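Local coordinates for Xaa-Pro Dipeptidase (Alteromonas macleodii, PDB 2QS8), which probably hydrolyses peptides as a metal-dependent carboxypeptidase or dipeptidase of the amidohydrolase superfamily, with methionine held in its active site, at residues A[10-15]-A[27-32]; A[54-59]-A[383-388]; A[176-181]-A[219-224]; A[255-260]-A[306-311]; A[276-281]-A[342-347]. One frame throughout, in Å; residues are numbered along the deposited sequence.

Contact 1 of 5, residues A[10-15]-A[27-32]; sequences LIHAGK and RISIVI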
# COMPACT_ATOMS: atom_id res chain seq x y z
N LEU A 10 -54.92 -17.89 -17.24
CA LEU A 10 -55.87 -17.14 -16.44
C LEU A 10 -55.89 -17.66 -15.01
O LEU A 10 -55.94 -18.86 -14.79
CB LEU A 10 -57.29 -17.26 -17.02
CG LEU A 10 -58.37 -16.68 -16.09
CD1 LEU A 10 -58.30 -15.15 -16.12
CD2 LEU A 10 -59.75 -17.16 -16.53
N ILE A 11 -55.85 -16.74 -14.06
CA ILE A 11 -55.88 -17.11 -12.65
C ILE A 11 -57.06 -16.44 -11.96
O ILE A 11 -57.24 -15.22 -12.07
CB ILE A 11 -54.58 -16.69 -11.91
CG1 ILE A 11 -53.38 -17.44 -12.48
CG2 ILE A 11 -54.72 -16.97 -10.43
CD1 ILE A 11 -52.08 -17.05 -11.83
N HIS A 12 -57.86 -17.24 -11.27
CA HIS A 12 -59.01 -16.74 -10.52
C HIS A 12 -58.54 -16.68 -9.08
O HIS A 12 -58.35 -17.71 -8.43
CB HIS A 12 -60.20 -17.69 -10.64
CG HIS A 12 -61.01 -17.51 -11.89
ND1 HIS A 12 -61.99 -18.39 -12.27
CD2 HIS A 12 -61.00 -16.52 -12.82
CE1 HIS A 12 -62.56 -17.96 -13.38
NE2 HIS A 12 -61.98 -16.83 -13.73
N ALA A 13 -58.35 -15.47 -8.58
CA ALA A 13 -57.89 -15.30 -7.21
C ALA A 13 -59.03 -14.94 -6.25
O ALA A 13 -59.65 -13.88 -6.37
CB ALA A 13 -56.80 -14.24 -7.16
N GLY A 14 -59.28 -15.84 -5.29
CA GLY A 14 -60.32 -15.62 -4.30
C GLY A 14 -60.08 -14.27 -3.67
O GLY A 14 -60.96 -13.41 -3.66
N LYS A 15 -58.87 -14.09 -3.15
CA LYS A 15 -58.47 -12.84 -2.54
C LYS A 15 -57.13 -12.42 -3.14
O LYS A 15 -56.36 -13.25 -3.63
CB LYS A 15 -58.36 -13.00 -1.02
CG LYS A 15 -59.70 -13.26 -0.36
CD LYS A 15 -59.64 -13.00 1.13
CE LYS A 15 -61.02 -13.07 1.76
NZ LYS A 15 -60.97 -12.65 3.19
N ARG A 27 -62.09 -11.49 -5.22
CA ARG A 27 -62.38 -12.01 -6.55
C ARG A 27 -61.75 -11.20 -7.67
O ARG A 27 -62.35 -10.25 -8.18
CB ARG A 27 -63.90 -12.08 -6.76
CG ARG A 27 -64.60 -13.07 -5.82
CD ARG A 27 -66.11 -13.08 -6.01
NE ARG A 27 -66.79 -12.31 -4.98
CZ ARG A 27 -66.83 -10.98 -4.94
NH1 ARG A 27 -66.22 -10.27 -5.88
NH2 ARG A 27 -67.45 -10.36 -3.96
N ILE A 28 -60.54 -11.58 -8.06
CA ILE A 28 -59.84 -10.89 -9.13
C ILE A 28 -59.30 -11.87 -10.17
O ILE A 28 -58.96 -13.01 -9.85
CB ILE A 28 -58.67 -10.02 -8.57
CG1 ILE A 28 -59.20 -8.66 -8.10
CG2 ILE A 28 -57.63 -9.76 -9.65
CD1 ILE A 28 -59.82 -8.66 -6.76
N SER A 29 -59.23 -11.42 -11.42
CA SER A 29 -58.71 -12.23 -12.51
C SER A 29 -57.37 -11.66 -12.96
O SER A 29 -57.27 -10.49 -13.30
CB SER A 29 -59.68 -12.23 -13.70
OG SER A 29 -60.77 -13.10 -13.47
N ILE A 30 -56.35 -12.51 -12.93
CA ILE A 30 -55.01 -12.10 -13.34
C ILE A 30 -54.68 -12.86 -14.62
O ILE A 30 -54.86 -14.07 -14.68
CB ILE A 30 -53.98 -12.46 -12.25
CG1 ILE A 30 -54.42 -11.87 -10.91
CG2 ILE A 30 -52.60 -11.94 -12.64
CD1 ILE A 30 -53.61 -12.34 -9.72
N VAL A 31 -54.22 -12.15 -15.63
CA VAL A 31 -53.89 -12.79 -16.90
C VAL A 31 -52.40 -12.77 -17.13
O VAL A 31 -51.77 -11.71 -17.09
CB VAL A 31 -54.61 -12.11 -18.08
CG1 VAL A 31 -54.48 -12.96 -19.33
CG2 VAL A 31 -56.06 -11.90 -17.76
N ILE A 32 -51.83 -13.95 -17.38
CA ILE A 32 -50.40 -14.07 -17.61
C ILE A 32 -50.09 -14.39 -19.07
O ILE A 32 -50.66 -15.32 -19.65
CB ILE A 32 -49.79 -15.17 -16.72
CG1 ILE A 32 -49.93 -14.77 -15.25
CG2 ILE A 32 -48.34 -15.41 -17.07
CD1 ILE A 32 -49.63 -15.88 -14.28

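Contact 2 of 5, residues A[54-59]-A[383-388]; sequences IDLRDH and LIAVKG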
# COMPACT_ATOMS: atom_id res chain seq x y z
N ILE A 54 -55.82 -21.53 -13.84
CA ILE A 54 -55.40 -21.85 -12.49
C ILE A 54 -56.49 -21.34 -11.55
O ILE A 54 -56.62 -20.14 -11.33
CB ILE A 54 -54.05 -21.20 -12.13
CG1 ILE A 54 -52.94 -21.79 -13.02
CG2 ILE A 54 -53.71 -21.45 -10.67
CD1 ILE A 54 -51.59 -21.10 -12.86
N ASP A 55 -57.25 -22.28 -11.00
CA ASP A 55 -58.36 -21.95 -10.11
C ASP A 55 -57.93 -21.79 -8.66
O ASP A 55 -57.71 -22.77 -7.96
CB ASP A 55 -59.44 -23.03 -10.23
CG ASP A 55 -60.59 -22.82 -9.27
OD1 ASP A 55 -60.70 -21.72 -8.69
OD2 ASP A 55 -61.39 -23.76 -9.11
N LEU A 56 -57.83 -20.54 -8.20
CA LEU A 56 -57.41 -20.26 -6.84
C LEU A 56 -58.48 -19.45 -6.09
O LEU A 56 -58.16 -18.62 -5.24
CB LEU A 56 -56.08 -19.50 -6.84
CG LEU A 56 -54.90 -20.08 -7.63
CD1 LEU A 56 -53.70 -19.15 -7.49
CD2 LEU A 56 -54.56 -21.47 -7.13
N ARG A 57 -59.74 -19.70 -6.43
CA ARG A 57 -60.85 -18.99 -5.81
C ARG A 57 -60.86 -19.20 -4.30
O ARG A 57 -61.36 -18.36 -3.55
CB ARG A 57 -62.18 -19.45 -6.42
CG ARG A 57 -62.33 -19.12 -7.90
CD ARG A 57 -63.58 -19.75 -8.49
NE ARG A 57 -63.45 -21.20 -8.62
CZ ARG A 57 -64.46 -22.06 -8.47
NH1 ARG A 57 -65.68 -21.62 -8.18
NH2 ARG A 57 -64.24 -23.36 -8.60
N ASP A 58 -60.29 -20.31 -3.85
CA ASP A 58 -60.25 -20.62 -2.42
C ASP A 58 -58.91 -20.23 -1.79
O ASP A 58 -58.62 -20.59 -0.65
CB ASP A 58 -60.53 -22.12 -2.22
CG ASP A 58 -59.51 -23.00 -2.94
OD1 ASP A 58 -59.11 -22.67 -4.07
OD2 ASP A 58 -59.13 -24.05 -2.37
N HIS A 59 -58.11 -19.47 -2.52
CA HIS A 59 -56.80 -19.02 -2.06
C HIS A 59 -56.65 -17.50 -2.05
O HIS A 59 -57.43 -16.78 -2.66
CB HIS A 59 -55.70 -19.57 -2.96
CG HIS A 59 -55.55 -21.06 -2.91
ND1 HIS A 59 -54.59 -21.68 -2.14
CD2 HIS A 59 -56.22 -22.04 -3.56
CE1 HIS A 59 -54.67 -22.99 -2.32
NE2 HIS A 59 -55.65 -23.23 -3.18
N LEU A 383 -45.82 -14.85 -8.68
CA LEU A 383 -46.95 -14.90 -7.76
C LEU A 383 -47.00 -16.14 -6.88
O LEU A 383 -46.52 -17.22 -7.25
CB LEU A 383 -48.28 -14.82 -8.53
CG LEU A 383 -48.48 -13.76 -9.61
CD1 LEU A 383 -47.83 -14.24 -10.90
CD2 LEU A 383 -49.98 -13.53 -9.83
N ILE A 384 -47.59 -15.99 -5.70
CA ILE A 384 -47.74 -17.10 -4.78
C ILE A 384 -49.18 -17.09 -4.29
O ILE A 384 -49.90 -16.11 -4.45
CB ILE A 384 -46.80 -16.97 -3.56
CG1 ILE A 384 -47.18 -15.74 -2.73
CG2 ILE A 384 -45.35 -16.88 -4.03
CD1 ILE A 384 -46.52 -15.70 -1.36
N ALA A 385 -49.60 -18.20 -3.68
CA ALA A 385 -50.95 -18.32 -3.16
C ALA A 385 -50.91 -19.14 -1.89
O ALA A 385 -50.00 -19.93 -1.69
CB ALA A 385 -51.85 -18.97 -4.19
N VAL A 386 -51.90 -18.94 -1.02
CA VAL A 386 -51.96 -19.67 0.24
C VAL A 386 -53.41 -19.75 0.68
O VAL A 386 -54.20 -18.87 0.36
CB VAL A 386 -51.14 -18.94 1.34
CG1 VAL A 386 -51.69 -17.54 1.55
CG2 VAL A 386 -51.18 -19.72 2.63
N LYS A 387 -53.76 -20.82 1.40
CA LYS A 387 -55.12 -20.98 1.90
C LYS A 387 -55.22 -20.22 3.22
O LYS A 387 -54.49 -20.51 4.17
CB LYS A 387 -55.43 -22.46 2.14
CG LYS A 387 -55.55 -23.28 0.87
CD LYS A 387 -55.83 -24.74 1.21
CE LYS A 387 -55.83 -25.62 -0.03
NZ LYS A 387 -56.01 -27.07 0.30
N GLY A 388 -56.10 -19.24 3.27
CA GLY A 388 -56.26 -18.46 4.48
C GLY A 388 -56.01 -16.99 4.24
O GLY A 388 -55.61 -16.59 3.15

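Contact 3 of 5, residues A[176-181]-A[219-224]; sequences YEVYAA and DAVVSA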
# COMPACT_ATOMS: atom_id res chain seq x y z
N TYR A 176 -7.53 2.07 -0.39
CA TYR A 176 -7.09 1.46 -1.63
C TYR A 176 -7.36 -0.05 -1.62
O TYR A 176 -7.79 -0.61 -2.63
CB TYR A 176 -5.61 1.78 -1.88
CG TYR A 176 -5.37 3.26 -1.85
CD1 TYR A 176 -4.40 3.82 -1.01
CD2 TYR A 176 -6.17 4.12 -2.61
CE1 TYR A 176 -4.25 5.22 -0.91
CE2 TYR A 176 -6.02 5.50 -2.52
CZ TYR A 176 -5.07 6.04 -1.67
OH TYR A 176 -4.94 7.42 -1.59
N GLU A 177 -7.12 -0.70 -0.49
CA GLU A 177 -7.38 -2.13 -0.41
C GLU A 177 -8.90 -2.33 -0.50
O GLU A 177 -9.36 -3.34 -1.00
CB GLU A 177 -6.84 -2.74 0.89
CG GLU A 177 -5.34 -2.68 1.03
CD GLU A 177 -4.77 -3.68 2.03
OE1 GLU A 177 -5.49 -4.13 2.95
OE2 GLU A 177 -3.57 -4.02 1.90
N VAL A 178 -9.67 -1.35 -0.03
CA VAL A 178 -11.13 -1.44 -0.11
C VAL A 178 -11.55 -1.53 -1.58
O VAL A 178 -12.36 -2.39 -1.94
CB VAL A 178 -11.84 -0.23 0.53
CG1 VAL A 178 -13.28 -0.09 -0.01
CG2 VAL A 178 -11.90 -0.41 2.02
N TYR A 179 -10.99 -0.66 -2.43
CA TYR A 179 -11.33 -0.66 -3.85
C TYR A 179 -10.95 -2.00 -4.51
O TYR A 179 -11.69 -2.52 -5.34
CB TYR A 179 -10.63 0.49 -4.59
CG TYR A 179 -11.48 1.75 -4.71
CD1 TYR A 179 -11.58 2.65 -3.66
CD2 TYR A 179 -12.17 2.03 -5.90
CE1 TYR A 179 -12.35 3.81 -3.78
CE2 TYR A 179 -12.94 3.19 -6.03
CZ TYR A 179 -13.03 4.07 -4.97
OH TYR A 179 -13.79 5.20 -5.11
N ALA A 180 -9.79 -2.53 -4.14
CA ALA A 180 -9.35 -3.80 -4.70
C ALA A 180 -10.39 -4.85 -4.35
O ALA A 180 -10.78 -5.64 -5.21
CB ALA A 180 -8.00 -4.20 -4.12
N ALA A 181 -10.85 -4.85 -3.11
CA ALA A 181 -11.84 -5.82 -2.64
C ALA A 181 -13.22 -5.65 -3.31
O ALA A 181 -13.88 -6.65 -3.63
CB ALA A 181 -11.99 -5.73 -1.12
N ASP A 219 -16.35 5.02 3.32
CA ASP A 219 -16.66 5.98 2.26
C ASP A 219 -16.15 5.35 0.96
O ASP A 219 -16.81 5.40 -0.08
CB ASP A 219 -15.95 7.33 2.48
CG ASP A 219 -16.61 8.19 3.56
OD1 ASP A 219 -17.78 7.92 3.90
OD2 ASP A 219 -15.97 9.13 4.07
N ALA A 220 -14.95 4.75 1.03
CA ALA A 220 -14.34 4.12 -0.13
C ALA A 220 -15.20 2.98 -0.67
O ALA A 220 -15.22 2.73 -1.86
CB ALA A 220 -12.94 3.60 0.23
N VAL A 221 -15.92 2.29 0.23
CA VAL A 221 -16.79 1.20 -0.17
C VAL A 221 -17.92 1.75 -1.03
O VAL A 221 -18.21 1.22 -2.11
CB VAL A 221 -17.44 0.49 1.07
CG1 VAL A 221 -18.47 -0.51 0.61
CG2 VAL A 221 -16.37 -0.18 1.91
N VAL A 222 -18.56 2.81 -0.56
CA VAL A 222 -19.66 3.43 -1.29
C VAL A 222 -19.20 4.01 -2.63
O VAL A 222 -19.78 3.70 -3.67
CB VAL A 222 -20.32 4.55 -0.45
CG1 VAL A 222 -21.39 5.25 -1.27
CG2 VAL A 222 -20.93 3.95 0.82
N SER A 223 -18.16 4.83 -2.61
CA SER A 223 -17.71 5.43 -3.86
C SER A 223 -17.27 4.37 -4.87
O SER A 223 -17.50 4.52 -6.06
CB SER A 223 -16.59 6.44 -3.61
OG SER A 223 -15.41 5.80 -3.13
N ALA A 224 -16.64 3.30 -4.38
CA ALA A 224 -16.18 2.23 -5.27
C ALA A 224 -17.38 1.48 -5.83
O ALA A 224 -17.46 1.26 -7.03
CB ALA A 224 -15.27 1.28 -4.53

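Contact 4 of 5, residues A[255-260]-A[306-311]; sequences HGTFMD and GPQISD. With MET (methionine), chain D.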
# COMPACT_ATOMS: atom_id res chain seq x y z
N HIS A 255 -29.51 -6.08 10.74
CA HIS A 255 -29.53 -6.25 12.20
C HIS A 255 -29.70 -4.97 13.03
O HIS A 255 -30.64 -4.86 13.82
CB HIS A 255 -28.26 -6.99 12.66
CG HIS A 255 -27.82 -8.07 11.73
ND1 HIS A 255 -28.65 -9.09 11.31
CD2 HIS A 255 -26.63 -8.30 11.13
CE1 HIS A 255 -28.00 -9.89 10.50
NE2 HIS A 255 -26.77 -9.43 10.37
N GLY A 256 -28.78 -4.01 12.85
CA GLY A 256 -28.82 -2.75 13.58
C GLY A 256 -29.23 -2.84 15.04
O GLY A 256 -29.92 -1.97 15.57
N THR A 257 -28.77 -3.90 15.70
CA THR A 257 -29.09 -4.19 17.09
C THR A 257 -29.07 -3.03 18.08
O THR A 257 -30.03 -2.85 18.82
CB THR A 257 -28.19 -5.32 17.61
OG1 THR A 257 -28.31 -6.44 16.73
CG2 THR A 257 -28.58 -5.73 19.03
N PHE A 258 -28.00 -2.25 18.11
CA PHE A 258 -27.91 -1.15 19.07
C PHE A 258 -28.10 0.21 18.41
O PHE A 258 -27.48 1.22 18.78
CB PHE A 258 -26.59 -1.23 19.82
CG PHE A 258 -26.36 -2.56 20.47
CD1 PHE A 258 -27.18 -2.99 21.51
CD2 PHE A 258 -25.36 -3.41 20.00
CE1 PHE A 258 -27.00 -4.25 22.07
CE2 PHE A 258 -25.19 -4.67 20.55
CZ PHE A 258 -26.01 -5.09 21.59
N MSE A 259 -28.97 0.23 17.41
CA MSE A 259 -29.29 1.44 16.69
C MSE A 259 -29.79 2.49 17.68
O MSE A 259 -30.66 2.20 18.49
CB MSE A 259 -30.38 1.12 15.69
CG MSE A 259 -30.71 2.25 14.77
SE MSE A 259 -32.31 1.68 13.82
CE MSE A 259 -31.73 0.03 12.90
N ASP A 260 -29.23 3.70 17.63
CA ASP A 260 -29.67 4.75 18.55
C ASP A 260 -30.55 5.80 17.87
O ASP A 260 -30.82 5.70 16.68
CB ASP A 260 -28.46 5.44 19.23
CG ASP A 260 -27.48 6.01 18.24
OD1 ASP A 260 -27.81 6.12 17.05
OD2 ASP A 260 -26.37 6.38 18.67
N GLY A 306 -28.69 -10.86 20.36
CA GLY A 306 -29.97 -11.46 20.01
C GLY A 306 -31.28 -10.91 20.58
O GLY A 306 -32.20 -10.64 19.81
N PRO A 307 -31.41 -10.76 21.91
CA PRO A 307 -32.64 -10.25 22.54
C PRO A 307 -33.04 -8.81 22.21
O PRO A 307 -34.22 -8.47 22.27
CB PRO A 307 -32.36 -10.42 24.03
CG PRO A 307 -31.28 -11.48 24.09
CD PRO A 307 -30.41 -11.12 22.92
N GLN A 308 -32.06 -7.98 21.87
CA GLN A 308 -32.30 -6.57 21.58
C GLN A 308 -32.90 -6.25 20.20
O GLN A 308 -33.52 -5.21 20.03
CB GLN A 308 -30.99 -5.79 21.75
CG GLN A 308 -31.08 -4.30 21.47
CD GLN A 308 -32.06 -3.58 22.38
OE1 GLN A 308 -32.00 -3.73 23.60
NE2 GLN A 308 -32.95 -2.79 21.79
N ILE A 309 -32.72 -7.13 19.23
CA ILE A 309 -33.24 -6.86 17.89
C ILE A 309 -34.75 -6.61 17.85
O ILE A 309 -35.20 -5.64 17.24
CB ILE A 309 -32.87 -7.99 16.91
CG1 ILE A 309 -31.34 -8.01 16.73
CG2 ILE A 309 -33.53 -7.76 15.56
CD1 ILE A 309 -30.84 -9.05 15.75
N SER A 310 -35.53 -7.47 18.50
CA SER A 310 -36.99 -7.31 18.53
C SER A 310 -37.38 -5.95 19.10
O SER A 310 -38.33 -5.31 18.63
CB SER A 310 -37.62 -8.42 19.37
OG SER A 310 -37.16 -8.36 20.71
N ASP A 311 -36.65 -5.51 20.11
CA ASP A 311 -36.93 -4.23 20.74
C ASP A 311 -36.52 -3.08 19.83
O ASP A 311 -37.24 -2.10 19.70
CB ASP A 311 -36.19 -4.13 22.08
CG ASP A 311 -36.66 -2.96 22.90
OD1 ASP A 311 -37.86 -2.93 23.25
OD2 ASP A 311 -35.84 -2.06 23.19
N MET D . -25.14 -13.30 11.63
CA MET D . -25.28 -12.25 12.68
C MET D . -24.04 -12.15 13.56
O MET D . -23.84 -11.08 14.16
CB MET D . -26.50 -12.56 13.56
CG MET D . -26.76 -11.51 14.60
SD MET D . -28.28 -11.81 15.43
CE MET D . -29.41 -11.44 14.12
OXT MET D . -23.30 -13.16 13.64

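Contact 5 of 5, residues A[276-281]-A[342-347]; sequences PTISAG and VYMVEN. With MET (methionine), chain D.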
# COMPACT_ATOMS: atom_id res chain seq x y z
N PRO A 276 -34.05 -5.97 9.67
CA PRO A 276 -33.95 -6.50 11.03
C PRO A 276 -33.43 -7.90 11.33
O PRO A 276 -32.62 -8.06 12.24
CB PRO A 276 -35.37 -6.29 11.58
CG PRO A 276 -36.21 -6.49 10.37
CD PRO A 276 -35.45 -5.73 9.30
N THR A 277 -33.86 -8.90 10.57
CA THR A 277 -33.45 -10.28 10.84
C THR A 277 -33.76 -10.62 12.29
O THR A 277 -32.90 -11.10 13.04
CB THR A 277 -31.93 -10.55 10.58
OG1 THR A 277 -31.13 -9.90 11.59
CG2 THR A 277 -31.55 -10.06 9.19
N ILE A 278 -35.00 -10.35 12.69
CA ILE A 278 -35.43 -10.64 14.06
C ILE A 278 -35.27 -12.14 14.35
O ILE A 278 -34.81 -12.51 15.43
CB ILE A 278 -36.91 -10.25 14.29
CG1 ILE A 278 -37.11 -8.77 13.98
CG2 ILE A 278 -37.29 -10.53 15.75
CD1 ILE A 278 -38.56 -8.34 14.00
N SER A 279 -35.64 -12.98 13.39
CA SER A 279 -35.55 -14.43 13.53
C SER A 279 -34.17 -14.87 14.03
O SER A 279 -34.06 -15.57 15.03
CB SER A 279 -35.83 -15.13 12.20
OG SER A 279 -37.17 -14.94 11.79
N ALA A 280 -33.14 -14.47 13.30
CA ALA A 280 -31.77 -14.83 13.65
C ALA A 280 -31.45 -14.32 15.05
O ALA A 280 -30.73 -14.98 15.79
CB ALA A 280 -30.79 -14.24 12.63
N GLY A 281 -31.99 -13.16 15.39
CA GLY A 281 -31.77 -12.59 16.70
C GLY A 281 -32.32 -13.52 17.77
O GLY A 281 -31.61 -13.90 18.70
N VAL A 342 -44.27 -13.24 11.48
CA VAL A 342 -44.90 -13.33 12.78
C VAL A 342 -44.16 -12.48 13.82
O VAL A 342 -44.78 -11.88 14.70
CB VAL A 342 -44.95 -14.79 13.26
CG1 VAL A 342 -45.75 -14.88 14.56
CG2 VAL A 342 -45.53 -15.67 12.17
N TYR A 343 -42.83 -12.42 13.70
CA TYR A 343 -42.03 -11.64 14.63
C TYR A 343 -42.23 -10.15 14.41
O TYR A 343 -42.30 -9.38 15.36
CB TYR A 343 -40.54 -11.98 14.48
CG TYR A 343 -40.12 -13.27 15.17
CD1 TYR A 343 -40.26 -13.41 16.55
CD2 TYR A 343 -39.54 -14.31 14.45
CE1 TYR A 343 -39.83 -14.56 17.20
CE2 TYR A 343 -39.10 -15.47 15.10
CZ TYR A 343 -39.25 -15.58 16.47
OH TYR A 343 -38.80 -16.71 17.12
N MSE A 344 -42.34 -9.74 13.15
CA MSE A 344 -42.54 -8.35 12.81
C MSE A 344 -43.87 -7.84 13.33
O MSE A 344 -43.97 -6.71 13.81
CB MSE A 344 -42.46 -8.16 11.31
CG MSE A 344 -41.09 -8.49 10.78
SE MSE A 344 -41.05 -8.27 8.87
CE MSE A 344 -40.44 -6.42 8.71
N VAL A 345 -44.88 -8.70 13.26
CA VAL A 345 -46.20 -8.35 13.73
C VAL A 345 -46.23 -8.23 15.25
O VAL A 345 -46.68 -7.22 15.79
CB VAL A 345 -47.26 -9.40 13.29
CG1 VAL A 345 -48.62 -9.03 13.86
CG2 VAL A 345 -47.34 -9.46 11.76
N GLU A 346 -45.75 -9.25 15.95
CA GLU A 346 -45.74 -9.23 17.41
C GLU A 346 -44.99 -8.04 17.98
O GLU A 346 -45.19 -7.68 19.14
CB GLU A 346 -45.14 -10.52 17.96
CG GLU A 346 -45.80 -11.78 17.40
CD GLU A 346 -45.57 -12.99 18.28
OE1 GLU A 346 -44.44 -13.17 18.79
OE2 GLU A 346 -46.54 -13.77 18.45
N ASN A 347 -44.13 -7.43 17.18
CA ASN A 347 -43.37 -6.29 17.65
C ASN A 347 -43.85 -4.93 17.16
O ASN A 347 -43.08 -3.96 17.12
CB ASN A 347 -41.89 -6.50 17.35
CG ASN A 347 -41.26 -7.55 18.25
OD1 ASN A 347 -40.99 -7.30 19.42
ND2 ASN A 347 -41.06 -8.75 17.71
N MET D . -25.14 -13.30 11.63
CA MET D . -25.28 -12.25 12.68
C MET D . -24.04 -12.15 13.56
O MET D . -23.84 -11.08 14.16
CB MET D . -26.50 -12.56 13.56
CG MET D . -26.76 -11.51 14.60
SD MET D . -28.28 -11.81 15.43
CE MET D . -29.41 -11.44 14.12
OXT MET D . -23.30 -13.16 13.64

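Contact 1 of 5, residues A[10-15]-A[27-32]
Residues 10-15 and 27-32 run antiparallel, and the axes of strands 10-13 and 28-32 come within 4.8 Å. Ile11 pairs with Ile30 and Ala13 with Ile28, each pair joined by two backbone hydrogen bonds. A fifth bond, Arg27 N to Gly14 O at 2.7 Å, closes the pairing. On the face of Ala13 and Ile28, Ile11 is one of the bumps, beside Ile30, their CB atoms 4.3 Å apart. The Ile11 and Ile32 side chains cross obliquely, their CD1 atoms 3.7 Å apart. Ala13 is the low point, its CB against Ile28 O. On the other face Leu10 throws CG anti to the backbone N, and its CD1 settles between Ser29 CB, at 4.0 Å, and Val31 CG2, at 4.3 Å. Ser29 OG sits at the edge of the His12 ring, 3.5 Å from CD2. Both are bonded elsewhere, His12 to Tyr53, Ser29 to Gly43. This is regular antiparallel pairing in the small beta domain beside the TIM barrel in many amidohydrolases.

Contact 2 of 5, residues A[54-59]-A[383-388]
The chain leaves strand 52-56 through a type I turn from Leu56 to His59, closed by His59 N to Leu56 O at 2.9 Å, and no hydrogen bond joins it to residues 383-388. The contact is made mostly by side chains. Leu56 points at the other segment and sets CD1 3.8 Å from Ala385 CB. His59 CB also borders that methyl, at 4.1 Å. The His59 ring lies alongside the extended Lys387 chain. Its CE1 is 3.3 Å from Lys387 CG, and Val386 C lies at the ring's edge. Lys387 NZ stays 5.1 Å from Asp58 OD2, so any attraction is long-range. Asp55 forms an Asx turn, its OD1 accepting from Arg57 N. Arg57 grips the same carboxylate side-on with NE and NH2. The contact packs the turn after strand 52-56 onto the end of strand 383-386, within one mixed sheet. There strand 52-56 pairs in parallel with strand 9-16, and strand 383-386 runs between strands 60-67 and 400-405. Val402 packs on Ala385, and Val61 on Leu56.

Contact 3 of 5, residues A[176-181]-A[219-224]
Helices 175-188 and 215-227 pack side by side on the outside of the TIM barrel, near a subunit boundary. The axes of segments 176-181 and 219-224 approach to 8.7 Å, and their directions differ by 40°. Tyr179 carries much of the contact. Its chi1 of -94° lies away from the usual staggered positions and swings the ring from CB across to the second helix. CG and CD2 meet the Ala224 methyl, which sits over one ring face, offset toward the rim. This is a CH-pi contact, 3.4 Å from Ala224 CB to the ring centroid. CE2 is the ring atom closest to that methyl. CE1 comes 3.6 Å from Ala220 O. At the tip the hydroxyl bonds to Ser223, whose OG takes the crowded position between its own backbone N and carbonyl carbon. Thr214 of a second subunit also packs on Tyr179, and Tyr176 OH bonds Glu216 of that subunit. Beside the ring, Val178 points at the second helix. Its CG1 reaches Ala220 CB at 3.7 Å and is 3.6 Å from Val221 CG2, the two valine side chains crossing at about a right angle. The tightest polar link is Tyr179 OH to Ser223 OG, at 2.6 Å.

Contact 4 of 5, residues A[255-260]-A[306-311]
In this TIM-barrel active site the loop after strand 252-253 meets helix 299-319 beside the bound methionine. Residues 256-259 form a type I turn, and no hydrogen bond crosses from 255-260 to 306-311. Thr257 carries the contact with its two branches. CG2, anti to the backbone N, rests on Gln308 CB at 3.6 Å and lies over the centre of the Phe258 ring. OG1, anti to the carbonyl carbon (chi1 -54°), faces Ile309 CG1 at 3.4 Å, and its hydrogen-bond partner is His237 ND1. Gln308 CG is anti to the backbone N (chi1 180°), which puts it within 3.2 Å of Thr257 O and beside Phe258 CD1. The bend at chi2 (60°) then turns NE2 toward Asp311 OD2, which uses its anti lone pair, and Thr312 OG1. Ile309 CG1 lies anti to the carbonyl carbon, and the extended branch ends at the ligand. His255 presents one ring face to the methionine CB, and its ND1 bonds Thr277 OG1. The His255 side chain is about 4 Å from the magnesium ion, which His69, His71 and Asp328 bind. The ligand's terminal methyl CE touches Ile309 CD1 at 3.2 Å.

Contact 5 of 5, residues A[276-281]-A[342-347]
Thr277 is unusual: its phi and psi are both positive (54° and 51°), and its OG1 bonds the preceding carbonyl, Pro276 O, at a very short 2.5 Å. OG1, also hydrogen-bonded to His255, sits between the backbone N and the carbonyl carbon, 3.4 Å from the bound methionine's CE. Ala280 CB and Gly281 N border the same methyl, so the start of helix 278-287 forms part of the pocket. The next residue faces the other way. Ile278 points at helix 339-346 and spreads its two branches. CG2 lies 3.8 Å from Tyr343 CB. CD1, at the end of an extended branch, is 4.1 Å from CG of Met344, which is a selenomethionine. Ser279 OG comes 3.6 Å from Tyr343 CD2, but its hydrogen bond goes to Glu340. Asn347 ND2 turns back to Tyr343 O at 2.7 Å, in the amide plane of Asn347. Glu340 OE2 accepts a hydrogen bond from Ile278 N, tying the first turn of helix 278-287 to helix 339-346. Phe313 of helix 299-319 packs against Ile278, Met344 and Asn347.

All five contacts are largely buried, but contact 2 has exposed residues, Asp58 and Lys387, at its edge. Contacts 1 and 2 touch, with centres 9 Å apart, and share the sheet in which strands 9-16 and 52-56 are neighbours. Contact 1 is held by backbone hydrogen bonds, contact 2 by packing without a hydrogen bond. Contact 3 lies on the opposite side of the chain's centre from both and borders other subunits. It joins two helices by apolar packing, a CH-pi contact and one hydroxyl pair. Contacts 4 and 5 also touch, through His255 and Thr277, and both reach the methionine. Contact 5 is nearest the chain's centre, at about 13 Å from centre to centre.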